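Local coordinates for protein unsaturated glucuronyl hydrolase (PDB 2ZZR) that hydrolyses unsaturated chondroitin, hyaluronan and heparin disaccharides, releasing the 4-deoxy-4,5-didehydro uronic acid from their non-reducing end, at residues L101-N105 with E137-A142; T124-R128 with F184-Q188; E152-F156 with F222-G227; I179-F183 with Y194-V199; V199-Y203 with M262-Q267. Residue numbers count along the deposited sequence, not the author numbering.

Contact 1. Residues L101-N105 with E137-A142; sequences LNRIN and EATIKA
In the (alpha/alpha)6 barrel of this glycoside hydrolase, helices 87-105 and 133-147 are both outer-layer helices, separated in sequence by helix 115-130, so they run in the same general direction. The helical segments 101-105 and 137-142 approach to 9.3 Å between axes at a signed crossing angle of 34°. The register pairs the CA atoms of L101 and A138 at 4.9 Å and of I104 and A142 at 6.4 Å; alanines suit these close approaches. L101 (chi1 t, chi2 p) brings CD1 to 4.0 Å from A138 CB and 3.9 Å from E137 OE1. One turn on, I104 (t, p) points at the partner, with CG1 3.6 Å from K141 CB and 3.9 Å from A142 N; its beta-branched side chain fills the groove beside the alanines, and Y119 of inner-layer helix 115-130 also touches it. N105 (chi1 -83°), at the exposed edge, brings in polar chemistry. K141, whose chain is extended beyond an m chi1, donates from NZ to N105 OD1 at 2.7 Å and makes a salt bridge with E137 OE1 at 2.8 Å, one helical turn back. A water completes the ring, accepting from N105 ND2 at 2.8 Å and donating to E137 OE1 at 2.7 Å.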
# COMPACT_ATOMS: atom_id res chain seq x y z
N LEU A 101 9.53 -15.52 10.41
CA LEU A 101 9.06 -16.58 11.29
C LEU A 101 9.67 -16.44 12.68
O LEU A 101 8.97 -16.58 13.69
CB LEU A 101 9.37 -17.96 10.69
CG LEU A 101 8.84 -19.20 11.41
CD1 LEU A 101 7.39 -19.07 11.89
CD2 LEU A 101 8.99 -20.43 10.52
N ASN A 102 10.97 -16.15 12.74
CA ASN A 102 11.63 -15.89 14.03
C ASN A 102 11.00 -14.70 14.76
O ASN A 102 10.77 -14.75 15.97
CB ASN A 102 13.12 -15.64 13.83
CG ASN A 102 13.83 -15.31 15.14
OD1 ASN A 102 14.05 -14.14 15.46
ND2 ASN A 102 14.15 -16.34 15.91
N ARG A 103 10.72 -13.64 14.00
CA ARG A 103 10.15 -12.41 14.55
C ARG A 103 8.79 -12.62 15.22
O ARG A 103 8.53 -12.08 16.30
CB ARG A 103 10.08 -11.33 13.47
CG ARG A 103 9.68 -9.96 14.00
CD ARG A 103 9.77 -8.89 12.94
NE ARG A 103 9.27 -7.61 13.44
CZ ARG A 103 9.21 -6.49 12.73
NH1 ARG A 103 9.64 -6.46 11.46
NH2 ARG A 103 8.73 -5.39 13.28
N ILE A 104 7.92 -13.41 14.58
CA ILE A 104 6.60 -13.69 15.17
C ILE A 104 6.68 -14.71 16.32
O ILE A 104 6.02 -14.54 17.34
CB ILE A 104 5.50 -14.03 14.10
CG1 ILE A 104 4.13 -14.22 14.75
CG2 ILE A 104 5.87 -15.25 13.26
CD1 ILE A 104 3.54 -12.96 15.36
N ASN A 105 7.51 -15.74 16.15
CA ASN A 105 7.72 -16.74 17.20
C ASN A 105 8.13 -16.09 18.51
O ASN A 105 7.66 -16.48 19.58
CB ASN A 105 8.76 -17.77 16.76
CG ASN A 105 8.16 -18.87 15.90
OD1 ASN A 105 6.93 -19.01 15.82
ND2 ASN A 105 9.01 -19.66 15.26
N GLU A 137 3.04 -20.89 7.98
CA GLU A 137 3.07 -20.87 9.44
C GLU A 137 3.24 -19.44 9.96
O GLU A 137 2.50 -19.01 10.84
CB GLU A 137 4.20 -21.76 9.95
CG GLU A 137 4.30 -21.85 11.46
CD GLU A 137 5.53 -22.60 11.93
OE1 GLU A 137 5.87 -22.48 13.12
OE2 GLU A 137 6.17 -23.29 11.10
N ALA A 138 4.22 -18.73 9.41
CA ALA A 138 4.49 -17.35 9.81
C ALA A 138 3.28 -16.45 9.53
O ALA A 138 2.94 -15.59 10.35
CB ALA A 138 5.72 -16.81 9.10
N THR A 139 2.64 -16.66 8.39
CA THR A 139 1.46 -15.88 8.00
C THR A 139 0.31 -16.05 9.00
O THR A 139 -0.28 -15.06 9.46
CB THR A 139 0.98 -16.24 6.57
OG1 THR A 139 2.01 -15.92 5.62
CG2 THR A 139 -0.27 -15.45 6.22
N ILE A 140 -0.02 -17.30 9.34
CA ILE A 140 -1.12 -17.56 10.28
C ILE A 140 -0.81 -16.99 11.66
O ILE A 140 -1.67 -16.35 12.27
CB ILE A 140 -1.49 -19.07 10.35
CG1 ILE A 140 -1.89 -19.59 8.96
CG2 ILE A 140 -2.61 -19.31 11.37
CD1 ILE A 140 -3.03 -18.83 8.29
N LYS A 141 0.42 -17.19 12.13
CA LYS A 141 0.84 -16.63 13.41
C LYS A 141 0.75 -15.09 13.41
O LYS A 141 0.30 -14.49 14.38
CB LYS A 141 2.25 -17.11 13.79
CG LYS A 141 2.28 -18.57 14.23
CD LYS A 141 3.71 -19.06 14.41
CE LYS A 141 3.72 -20.47 15.00
NZ LYS A 141 5.11 -20.92 15.29
N ALA A 142 1.16 -14.48 12.29
CA ALA A 142 1.02 -13.02 12.10
C ALA A 142 -0.44 -12.57 12.12
O ALA A 142 -0.76 -11.53 12.71
CB ALA A 142 1.69 -12.59 10.80
O HOH W 1 8.38 -22.16 14.11

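Contact 2. Residues T124-R128 with F184-Q188; sequences TAEYR and FAYEQ
F184 has the largest share of the surface buried where helices 115-130 and 180-189, both of the inner layer of the (alpha/alpha)6 barrel, face each other. Both segments are helical. Their axes stay 13.4 Å apart at a signed crossing angle of 42°, and even the nearest CA pair, T124 and F184, is 8.5 Å apart, so long side chains must span the gap. F184 (chi1 t, chi2 84°) reaches across: T124 CG2 sits 3.7 Å from the ring centroid, almost on its normal, a CH-pi contact, while T124 OG1 is hydrogen-bonded to T139 OG1. At the ring edge, Y127 CD1 lies 3.6 Å from F184 CZ. The Y127 ring (chi1 t) meets it obliquely, centroids 5.8 Å apart and planes at 78°. R128 (chi1 m, chi2 m) places NH2 3.6 Å from F184 CE1, near the ring plane; its guanidinium is also held by W397 O. Two waters bridge R128 to E187: one accepts from R128 NH1 (2.8 Å), another from R128 NH2 (3.1 Å) and Q188 NE2 (3.1 Å), and each donates to E187 OE1 at 2.7 Å. The direct contacts thus centre on the F184 ring, whereas R128 and E187 are linked through water rather than by a direct salt bridge; E187 OE2 pairs with K261.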
# COMPACT_ATOMS: atom_id res chain seq x y z
N THR A 124 3.37 -14.52 2.96
CA THR A 124 2.23 -14.94 2.15
C THR A 124 2.64 -15.00 0.67
O THR A 124 2.22 -15.91 -0.05
CB THR A 124 0.99 -14.04 2.35
OG1 THR A 124 0.80 -13.83 3.75
CG2 THR A 124 -0.25 -14.72 1.79
N ALA A 125 3.49 -14.06 0.26
CA ALA A 125 4.07 -14.06 -1.09
C ALA A 125 4.70 -15.40 -1.43
O ALA A 125 4.38 -15.99 -2.47
CB ALA A 125 5.08 -12.96 -1.23
N GLU A 126 5.59 -15.90 -0.57
CA GLU A 126 6.22 -17.19 -0.86
C GLU A 126 5.19 -18.30 -0.93
O GLU A 126 5.27 -19.16 -1.81
CB GLU A 126 7.34 -17.56 0.11
CG GLU A 126 8.03 -18.84 -0.40
CD GLU A 126 9.30 -19.22 0.33
OE1 GLU A 126 10.13 -19.92 -0.29
OE2 GLU A 126 9.46 -18.84 1.51
N TYR A 127 4.22 -18.29 -0.01
CA TYR A 127 3.17 -19.30 -0.02
C TYR A 127 2.42 -19.34 -1.36
O TYR A 127 2.16 -20.42 -1.88
CB TYR A 127 2.19 -19.14 1.14
CG TYR A 127 1.18 -20.26 1.19
CD1 TYR A 127 -0.15 -20.05 0.82
CD2 TYR A 127 1.57 -21.55 1.57
CE1 TYR A 127 -1.08 -21.09 0.85
CE2 TYR A 127 0.64 -22.60 1.60
CZ TYR A 127 -0.67 -22.36 1.24
OH TYR A 127 -1.59 -23.39 1.26
N ARG A 128 2.09 -18.17 -1.90
CA ARG A 128 1.47 -18.07 -3.23
C ARG A 128 2.34 -18.73 -4.30
O ARG A 128 1.84 -19.43 -5.18
CB ARG A 128 1.26 -16.62 -3.65
CG ARG A 128 0.41 -15.79 -2.73
CD ARG A 128 -1.04 -16.19 -2.79
NE ARG A 128 -1.87 -15.14 -2.22
CZ ARG A 128 -3.03 -15.34 -1.60
NH1 ARG A 128 -3.70 -14.30 -1.14
NH2 ARG A 128 -3.52 -16.57 -1.46
N PHE A 184 -6.93 -13.76 4.15
CA PHE A 184 -6.11 -14.93 3.82
C PHE A 184 -6.24 -16.01 4.90
O PHE A 184 -6.47 -17.18 4.60
CB PHE A 184 -4.64 -14.55 3.61
CG PHE A 184 -3.74 -15.74 3.38
CD1 PHE A 184 -3.61 -16.30 2.12
CD2 PHE A 184 -3.04 -16.31 4.45
CE1 PHE A 184 -2.78 -17.41 1.91
CE2 PHE A 184 -2.21 -17.42 4.25
CZ PHE A 184 -2.08 -17.96 2.97
N ALA A 185 -6.09 -15.60 6.16
CA ALA A 185 -6.22 -16.53 7.28
C ALA A 185 -7.59 -17.20 7.30
O ALA A 185 -7.69 -18.40 7.58
CB ALA A 185 -5.94 -15.83 8.60
N TYR A 186 -8.63 -16.44 6.98
CA TYR A 186 -9.97 -17.01 6.86
C TYR A 186 -10.02 -18.10 5.79
O TYR A 186 -10.56 -19.19 6.03
CB TYR A 186 -11.01 -15.93 6.54
CG TYR A 186 -12.32 -16.52 6.06
CD1 TYR A 186 -13.15 -17.23 6.93
CD2 TYR A 186 -12.71 -16.40 4.73
CE1 TYR A 186 -14.34 -17.79 6.49
CE2 TYR A 186 -13.89 -16.96 4.28
CZ TYR A 186 -14.71 -17.65 5.16
OH TYR A 186 -15.88 -18.19 4.70
N GLU A 187 -9.47 -17.80 4.62
CA GLU A 187 -9.49 -18.74 3.49
C GLU A 187 -8.73 -20.03 3.80
O GLU A 187 -9.15 -21.12 3.38
CB GLU A 187 -8.94 -18.08 2.23
CG GLU A 187 -9.86 -17.00 1.68
CD GLU A 187 -9.24 -16.18 0.56
OE1 GLU A 187 -8.03 -16.32 0.30
OE2 GLU A 187 -9.98 -15.38 -0.06
N GLN A 188 -7.63 -19.91 4.54
CA GLN A 188 -6.77 -21.06 4.86
C GLN A 188 -7.32 -21.94 5.98
O GLN A 188 -7.14 -23.17 5.95
CB GLN A 188 -5.36 -20.59 5.22
CG GLN A 188 -4.62 -19.91 4.07
CD GLN A 188 -4.47 -20.81 2.85
OE1 GLN A 188 -4.06 -21.96 2.96
NE2 GLN A 188 -4.81 -20.28 1.68
O HOH W 2 -6.23 -14.34 0.06
O HOH W 3 -5.87 -17.91 0.05

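Contact 3. Residues E152-F156 with F222-G227; sequences EKGGF and FDPETG
Two glycines, G154 and G227, let a pair of loops touch backbone to backbone. The CA atoms of K153 and G227 are just 4.1 Å apart, and G227 CA lies 3.5 Å from K153 C; a CB on G227 would strike K153 C and G154 N. Its backbone angles (85/3), like those of G154 (117/-27), also call for glycine. Two CA-H...O contacts join the backbones: G227 CA to K153 O at 3.6 Å and G154 CA to G227 O at 3.4 Å. K153 (chi1 m) lays its aliphatic chain over the other turn, CD 3.2 Å from P224 O and 3.3 Å from E225 O.

On the buried side of the loops, F156 (chi1 p) and F222 (chi1 m) form an offset stack, centroids 4.6 Å apart and planes at 19°, with F156 CE1 3.6 Å from F222 CD1. Flat rings suit this place, where A204 of helix 192-209 and L171 cover them; Y169 meets F156 edge-to-face. Segment 222-227 is kept compact by D223: OD1 accepts from E225 N at 2.8 Å, and D223 O accepts from G227 N at 2.7 Å. P224, E225 and T226 have helical angles, with P224 well placed to start the bend.

F222 lies about 9 Å, side chain to side chain, from G232, a probable substrate-binding residue. The arrangement joins the turns of two antiparallel beta hairpins at the barrel's periphery: a G1 beta bulge at G155-F156 between strands 150-151 and 156-157, and an Asx turn at D223 between strands 219-222 and 229-233.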
# COMPACT_ATOMS: atom_id res chain seq x y z
N GLU A 152 -13.94 -4.91 19.96
CA GLU A 152 -15.37 -5.18 19.75
C GLU A 152 -16.22 -3.92 19.81
O GLU A 152 -17.23 -3.80 19.10
CB GLU A 152 -15.88 -6.20 20.76
CG GLU A 152 -15.43 -7.63 20.49
CD GLU A 152 -15.97 -8.63 21.51
OE1 GLU A 152 -15.58 -9.81 21.43
OE2 GLU A 152 -16.77 -8.22 22.39
N LYS A 153 -15.82 -2.97 20.65
CA LYS A 153 -16.52 -1.70 20.78
C LYS A 153 -16.05 -0.71 19.71
O LYS A 153 -15.08 0.03 19.91
CB LYS A 153 -16.38 -1.13 22.20
CG LYS A 153 -16.98 -2.04 23.26
CD LYS A 153 -17.15 -1.32 24.58
CE LYS A 153 -17.99 -2.14 25.56
NZ LYS A 153 -19.41 -2.23 25.11
N GLY A 154 -16.75 -0.72 18.58
CA GLY A 154 -16.36 0.04 17.39
C GLY A 154 -16.06 -0.88 16.22
O GLY A 154 -16.21 -0.49 15.06
N GLY A 155 -15.64 -2.11 16.53
CA GLY A 155 -15.38 -3.15 15.53
C GLY A 155 -14.23 -2.82 14.61
O GLY A 155 -14.36 -2.88 13.39
N PHE A 156 -13.09 -2.48 15.19
CA PHE A 156 -11.91 -2.08 14.42
C PHE A 156 -10.63 -2.61 15.04
O PHE A 156 -10.59 -2.97 16.23
CB PHE A 156 -11.84 -0.55 14.31
CG PHE A 156 -11.56 0.14 15.63
CD1 PHE A 156 -12.59 0.41 16.52
CD2 PHE A 156 -10.26 0.50 15.98
CE1 PHE A 156 -12.34 1.03 17.74
CE2 PHE A 156 -9.99 1.11 17.20
CZ PHE A 156 -11.03 1.38 18.08
N PHE A 222 -12.47 6.38 18.32
CA PHE A 222 -13.73 5.83 18.79
C PHE A 222 -13.82 5.96 20.31
O PHE A 222 -12.80 6.16 20.98
CB PHE A 222 -13.88 4.37 18.37
CG PHE A 222 -14.03 4.18 16.89
CD1 PHE A 222 -12.92 4.21 16.05
CD2 PHE A 222 -15.29 3.99 16.33
CE1 PHE A 222 -13.06 4.06 14.67
CE2 PHE A 222 -15.44 3.83 14.96
CZ PHE A 222 -14.32 3.87 14.12
N ASP A 223 -15.03 5.87 20.84
CA ASP A 223 -15.24 5.86 22.29
C ASP A 223 -15.10 4.42 22.82
O ASP A 223 -15.86 3.54 22.42
CB ASP A 223 -16.61 6.45 22.63
CG ASP A 223 -16.80 6.70 24.12
OD1 ASP A 223 -16.57 5.77 24.92
OD2 ASP A 223 -17.19 7.82 24.49
N PRO A 224 -14.12 4.18 23.72
CA PRO A 224 -13.90 2.82 24.23
C PRO A 224 -15.04 2.26 25.06
O PRO A 224 -15.15 1.04 25.21
CB PRO A 224 -12.62 2.95 25.06
CG PRO A 224 -12.51 4.39 25.39
CD PRO A 224 -13.14 5.14 24.26
N GLU A 225 -15.89 3.13 25.60
CA GLU A 225 -17.03 2.69 26.41
C GLU A 225 -18.24 2.30 25.56
O GLU A 225 -18.84 1.25 25.78
CB GLU A 225 -17.44 3.77 27.43
CG GLU A 225 -16.30 4.24 28.35
CD GLU A 225 -15.55 3.10 29.02
OE1 GLU A 225 -16.21 2.18 29.56
OE2 GLU A 225 -14.30 3.12 29.01
N THR A 226 -18.58 3.14 24.58
CA THR A 226 -19.79 2.95 23.77
C THR A 226 -19.51 2.32 22.40
O THR A 226 -20.38 1.68 21.81
CB THR A 226 -20.53 4.28 23.54
OG1 THR A 226 -19.71 5.17 22.78
CG2 THR A 226 -20.90 4.94 24.88
N GLY A 227 -18.29 2.53 21.90
CA GLY A 227 -17.92 2.10 20.56
C GLY A 227 -18.31 3.11 19.49
O GLY A 227 -18.10 2.87 18.30

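Contact 4. Residues I179-F183 with Y194-V199; sequences IQLLF and YRQVAV
The small methyl of A198 is the bump around which this helix pair closes. Helices 180-189 and 192-209 follow each other through a very short connection and form one helical hairpin of the (alpha/alpha)6 barrel, the first in the inner layer and the second in the outer. The helices run in opposite senses: I179 CA lies 5.3 Å from A198 CA, L182 CA 5.2 Å from Y194 CA and F183 CA 5.6 Å from R195 CA, spacings that suit the small side chain of A198.

The methyl of A198 drops into a hollow walled by I179, L182 and F183. I179 CB is 4.1 Å from A198 CB, and L182 CB 4.0 Å; F183 closes the pocket with its ring face, and A198 CB lies 3.7 Å from the ring centroid, 16° off the ring normal, a CH-pi contact. Although its CA-to-CB bond points away, F183 (chi1 -75°) swings its ring back, and the ring edge meets R195 CG at 4.1 Å and V199 CG2 at 4.0 Å. On the other flank, L182 (m, t) is the return bump, wedged between Y194 and V197: CD1 is 3.6 Å from V197 CG1 and CD2 4.3 Å from Y194 CD2, while its carbonyl O abuts Y194 CB at 3.3 Å. The polar ends go to neighbouring helices: Y194 OH to D144 OD1, R195 NH2 to K261 O.

Helix 133-147 and I157 of strand 156-157 cover the L182 flank; M262 and K261 of helix 245-262 cover F183.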
# COMPACT_ATOMS: atom_id res chain seq x y z
N ILE A 179 -5.69 -5.77 6.70
CA ILE A 179 -6.77 -6.75 6.90
C ILE A 179 -6.78 -7.83 5.80
O ILE A 179 -7.47 -8.83 5.92
CB ILE A 179 -8.17 -6.09 7.03
CG1 ILE A 179 -8.60 -5.38 5.74
CG2 ILE A 179 -8.20 -5.13 8.23
CD1 ILE A 179 -10.06 -4.87 5.74
N GLN A 180 -6.00 -7.63 4.74
CA GLN A 180 -5.92 -8.64 3.68
C GLN A 180 -5.34 -9.93 4.26
O GLN A 180 -5.77 -11.04 3.90
CB GLN A 180 -5.10 -8.13 2.49
CG GLN A 180 -5.60 -6.78 1.91
CD GLN A 180 -7.12 -6.67 1.78
OE1 GLN A 180 -7.73 -5.69 2.21
NE2 GLN A 180 -7.73 -7.66 1.16
N LEU A 181 -4.40 -9.77 5.19
CA LEU A 181 -3.83 -10.88 5.96
C LEU A 181 -4.92 -11.70 6.64
O LEU A 181 -4.85 -12.93 6.69
CB LEU A 181 -2.84 -10.32 7.00
CG LEU A 181 -2.25 -11.24 8.07
CD1 LEU A 181 -1.46 -12.37 7.42
CD2 LEU A 181 -1.38 -10.43 9.02
N LEU A 182 -5.93 -11.01 7.17
CA LEU A 182 -7.04 -11.67 7.85
C LEU A 182 -7.96 -12.42 6.89
O LEU A 182 -8.42 -13.52 7.22
CB LEU A 182 -7.83 -10.68 8.71
CG LEU A 182 -6.99 -9.96 9.76
CD1 LEU A 182 -7.88 -9.03 10.57
CD2 LEU A 182 -6.26 -10.94 10.68
N PHE A 183 -8.22 -11.85 5.72
CA PHE A 183 -8.99 -12.56 4.69
C PHE A 183 -8.26 -13.83 4.24
O PHE A 183 -8.90 -14.85 3.99
CB PHE A 183 -9.28 -11.67 3.48
CG PHE A 183 -10.36 -10.62 3.71
CD1 PHE A 183 -10.09 -9.28 3.49
CD2 PHE A 183 -11.64 -11.00 4.14
CE1 PHE A 183 -11.08 -8.31 3.69
CE2 PHE A 183 -12.63 -10.03 4.34
CZ PHE A 183 -12.35 -8.69 4.12
N TYR A 194 -11.67 -14.45 11.68
CA TYR A 194 -10.74 -13.67 10.86
C TYR A 194 -11.51 -12.76 9.90
O TYR A 194 -11.19 -11.57 9.77
CB TYR A 194 -9.84 -14.58 10.03
CG TYR A 194 -8.82 -15.40 10.81
CD1 TYR A 194 -8.82 -16.79 10.72
CD2 TYR A 194 -7.84 -14.78 11.60
CE1 TYR A 194 -7.88 -17.56 11.41
CE2 TYR A 194 -6.90 -15.54 12.29
CZ TYR A 194 -6.92 -16.93 12.19
OH TYR A 194 -6.00 -17.70 12.85
N ARG A 195 -12.50 -13.33 9.22
CA ARG A 195 -13.30 -12.61 8.24
C ARG A 195 -14.16 -11.54 8.91
O ARG A 195 -14.25 -10.42 8.42
CB ARG A 195 -14.17 -13.56 7.42
CG ARG A 195 -14.92 -12.86 6.29
CD ARG A 195 -15.72 -13.79 5.39
NE ARG A 195 -16.08 -13.08 4.16
CZ ARG A 195 -17.12 -12.25 4.04
NH1 ARG A 195 -17.93 -12.04 5.07
NH2 ARG A 195 -17.35 -11.64 2.88
N GLN A 196 -14.78 -11.89 10.04
CA GLN A 196 -15.61 -10.96 10.80
C GLN A 196 -14.85 -9.70 11.20
O GLN A 196 -15.35 -8.60 11.04
CB GLN A 196 -16.23 -11.64 12.02
CG GLN A 196 -17.31 -12.65 11.66
CD GLN A 196 -17.70 -13.58 12.80
OE1 GLN A 196 -16.96 -13.75 13.78
NE2 GLN A 196 -18.87 -14.20 12.66
N VAL A 197 -13.64 -9.88 11.73
CA VAL A 197 -12.79 -8.75 12.11
C VAL A 197 -12.43 -7.89 10.89
O VAL A 197 -12.53 -6.66 10.94
CB VAL A 197 -11.52 -9.23 12.85
CG1 VAL A 197 -10.48 -8.12 12.94
CG2 VAL A 197 -11.88 -9.72 14.23
N ALA A 198 -12.03 -8.54 9.79
CA ALA A 198 -11.69 -7.82 8.56
C ALA A 198 -12.87 -7.00 8.04
O ALA A 198 -12.73 -5.81 7.70
CB ALA A 198 -11.19 -8.80 7.49
N VAL A 199 -14.04 -7.62 7.98
CA VAL A 199 -15.23 -6.96 7.47
C VAL A 199 -15.64 -5.79 8.37
O VAL A 199 -15.89 -4.68 7.88
CB VAL A 199 -16.39 -7.97 7.30
CG1 VAL A 199 -17.70 -7.24 7.01
CG2 VAL A 199 -16.05 -8.94 6.19

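Contact 5. Residues V199-Y203 with M262-Q267; sequences VNHFY and MKDYQQ
M262, at the close of inner helix 245-262, turns its side chain (m, t, p) toward helical segment 199-203, its CA 7.6 Å from V199 CA. The flexible thioether spreads its methyl among three residues: CE is 3.9 Å from V199 CG1, 3.9 Å from F202 CD2 and 3.4 Å from Y203 CE1. SD lies 4.6 Å from the F202 ring centroid, an oblique Met-aromatic contact. K263 then breaks the helix with positive phi (52/44), turning the chain sharply. D264 (chi1 t, phi/psi -99/116) is the N-cap of the next helix, and its carboxylate does double duty: OD1 accepts from Q266 N at 3.0 Å, while OD2 accepts from Y203 OH at 2.6 Å. Y203 (chi1 m) is long enough to reach it, near its own ring plane. Q267 CA is 9.7 Å from Y203 CA. The Q267 side chain returns OE1 to D264 N at 3.2 Å and lays NE2 over a face of F202 (chi1 t), 3.4 Å from F202 CZ. Together, the bonds from Q266 N to D264 OD1 and from D264 N to Q267 OE1 give the capping box of D264 and Q267, here started right after a helix end. This is the tight inner-to-outer helix turn of an (alpha/alpha)6 barrel, packed against the neighbouring outer helix 192-209.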
# COMPACT_ATOMS: atom_id res chain seq x y z
N VAL A 199 -14.04 -7.62 7.98
CA VAL A 199 -15.23 -6.96 7.47
C VAL A 199 -15.64 -5.79 8.37
O VAL A 199 -15.89 -4.68 7.88
CB VAL A 199 -16.39 -7.97 7.30
CG1 VAL A 199 -17.70 -7.24 7.01
CG2 VAL A 199 -16.05 -8.94 6.19
N ASN A 200 -15.70 -6.03 9.68
CA ASN A 200 -16.05 -4.99 10.65
C ASN A 200 -15.10 -3.82 10.56
O ASN A 200 -15.52 -2.66 10.54
CB ASN A 200 -16.06 -5.53 12.09
CG ASN A 200 -17.24 -6.43 12.37
OD1 ASN A 200 -18.15 -6.56 11.54
ND2 ASN A 200 -17.25 -7.05 13.54
N HIS A 201 -13.80 -4.14 10.50
CA HIS A 201 -12.78 -3.10 10.37
C HIS A 201 -12.95 -2.32 9.08
O HIS A 201 -12.81 -1.10 9.07
CB HIS A 201 -11.36 -3.66 10.43
CG HIS A 201 -10.32 -2.60 10.30
ND1 HIS A 201 -9.78 -1.96 11.40
CD2 HIS A 201 -9.77 -2.01 9.21
CE1 HIS A 201 -8.92 -1.04 10.99
NE2 HIS A 201 -8.90 -1.05 9.67
N PHE A 202 -13.26 -3.02 7.99
CA PHE A 202 -13.48 -2.32 6.74
C PHE A 202 -14.59 -1.27 6.87
O PHE A 202 -14.39 -0.12 6.50
CB PHE A 202 -13.80 -3.25 5.55
CG PHE A 202 -14.03 -2.47 4.30
CD1 PHE A 202 -12.95 -2.06 3.51
CD2 PHE A 202 -15.31 -2.02 3.97
CE1 PHE A 202 -13.15 -1.27 2.38
CE2 PHE A 202 -15.52 -1.24 2.85
CZ PHE A 202 -14.43 -0.85 2.05
N TYR A 203 -15.75 -1.67 7.39
CA TYR A 203 -16.87 -0.73 7.48
C TYR A 203 -16.63 0.40 8.47
O TYR A 203 -17.04 1.52 8.23
CB TYR A 203 -18.19 -1.46 7.77
CG TYR A 203 -18.70 -2.23 6.57
CD1 TYR A 203 -18.78 -3.62 6.59
CD2 TYR A 203 -19.07 -1.56 5.40
CE1 TYR A 203 -19.25 -4.32 5.48
CE2 TYR A 203 -19.54 -2.25 4.28
CZ TYR A 203 -19.62 -3.64 4.34
OH TYR A 203 -20.08 -4.34 3.24
N MET A 262 -15.31 -9.27 -0.34
CA MET A 262 -16.58 -8.84 0.24
C MET A 262 -17.66 -8.66 -0.81
O MET A 262 -18.85 -8.90 -0.54
CB MET A 262 -16.39 -7.54 1.04
CG MET A 262 -15.51 -7.73 2.25
SD MET A 262 -15.06 -6.20 3.07
CE MET A 262 -16.66 -5.61 3.61
N LYS A 263 -17.25 -8.23 -2.00
CA LYS A 263 -18.14 -8.06 -3.15
C LYS A 263 -19.37 -7.20 -2.84
O LYS A 263 -20.50 -7.53 -3.22
CB LYS A 263 -18.53 -9.42 -3.75
CG LYS A 263 -17.34 -10.16 -4.39
CD LYS A 263 -16.71 -9.29 -5.48
CE LYS A 263 -15.59 -10.00 -6.23
NZ LYS A 263 -16.09 -10.50 -7.55
N ASP A 264 -19.13 -6.10 -2.13
CA ASP A 264 -20.16 -5.13 -1.84
C ASP A 264 -20.00 -3.99 -2.84
O ASP A 264 -18.98 -3.33 -2.86
CB ASP A 264 -20.00 -4.64 -0.39
CG ASP A 264 -20.97 -3.53 -0.01
OD1 ASP A 264 -21.84 -3.13 -0.83
OD2 ASP A 264 -20.86 -3.05 1.14
N TYR A 265 -21.01 -3.79 -3.69
CA TYR A 265 -20.94 -2.74 -4.71
C TYR A 265 -20.73 -1.33 -4.14
O TYR A 265 -20.19 -0.46 -4.82
CB TYR A 265 -22.15 -2.77 -5.65
CG TYR A 265 -22.01 -1.80 -6.80
CD1 TYR A 265 -22.65 -0.55 -6.77
CD2 TYR A 265 -21.21 -2.11 -7.91
CE1 TYR A 265 -22.51 0.34 -7.81
CE2 TYR A 265 -21.06 -1.21 -8.95
CZ TYR A 265 -21.71 0.02 -8.90
OH TYR A 265 -21.56 0.91 -9.93
N GLN A 266 -21.14 -1.12 -2.89
CA GLN A 266 -20.85 0.15 -2.19
C GLN A 266 -19.34 0.46 -2.21
O GLN A 266 -18.94 1.62 -2.18
CB GLN A 266 -21.32 0.09 -0.74
CG GLN A 266 -22.82 -0.02 -0.56
CD GLN A 266 -23.20 -0.03 0.90
OE1 GLN A 266 -22.83 -0.94 1.64
NE2 GLN A 266 -23.93 0.99 1.32
N GLN A 267 -18.52 -0.59 -2.24
CA GLN A 267 -17.07 -0.42 -2.26
C GLN A 267 -16.58 0.13 -3.60
O GLN A 267 -15.62 0.90 -3.66
CB GLN A 267 -16.38 -1.74 -1.94
CG GLN A 267 -16.66 -2.24 -0.53
CD GLN A 267 -16.14 -3.64 -0.31
OE1 GLN A 267 -16.55 -4.57 -0.99
NE2 GLN A 267 -15.25 -3.80 0.68

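How the contacts relate
Contacts 1, 2, 4 and 5 form a connected run round one side of the barrel. Contact 1 meets contact 2 through T139, whose OG1 lies 3.1 Å from T124 OG1 and whose CG2 lies 3.4 Å from F184 CE2. Contacts 2 and 4 share helix 180-189, with A185 CB 3.7 Å from Y194 CG. Contacts 4 and 5 share V199, and F183 CZ packs 3.8 Å from M262 CG. Contact 3 joins peripherally, G155 O reaching N200 CB at 3.4 Å. Between side chains, I179 of contact 4 lies about 9 Å from the likely proton donor D174 and about 10 Å from the likely nucleophile D114; A142 of contact 1 is also about 10 Å from D114. Contact 2 lies away from the active site.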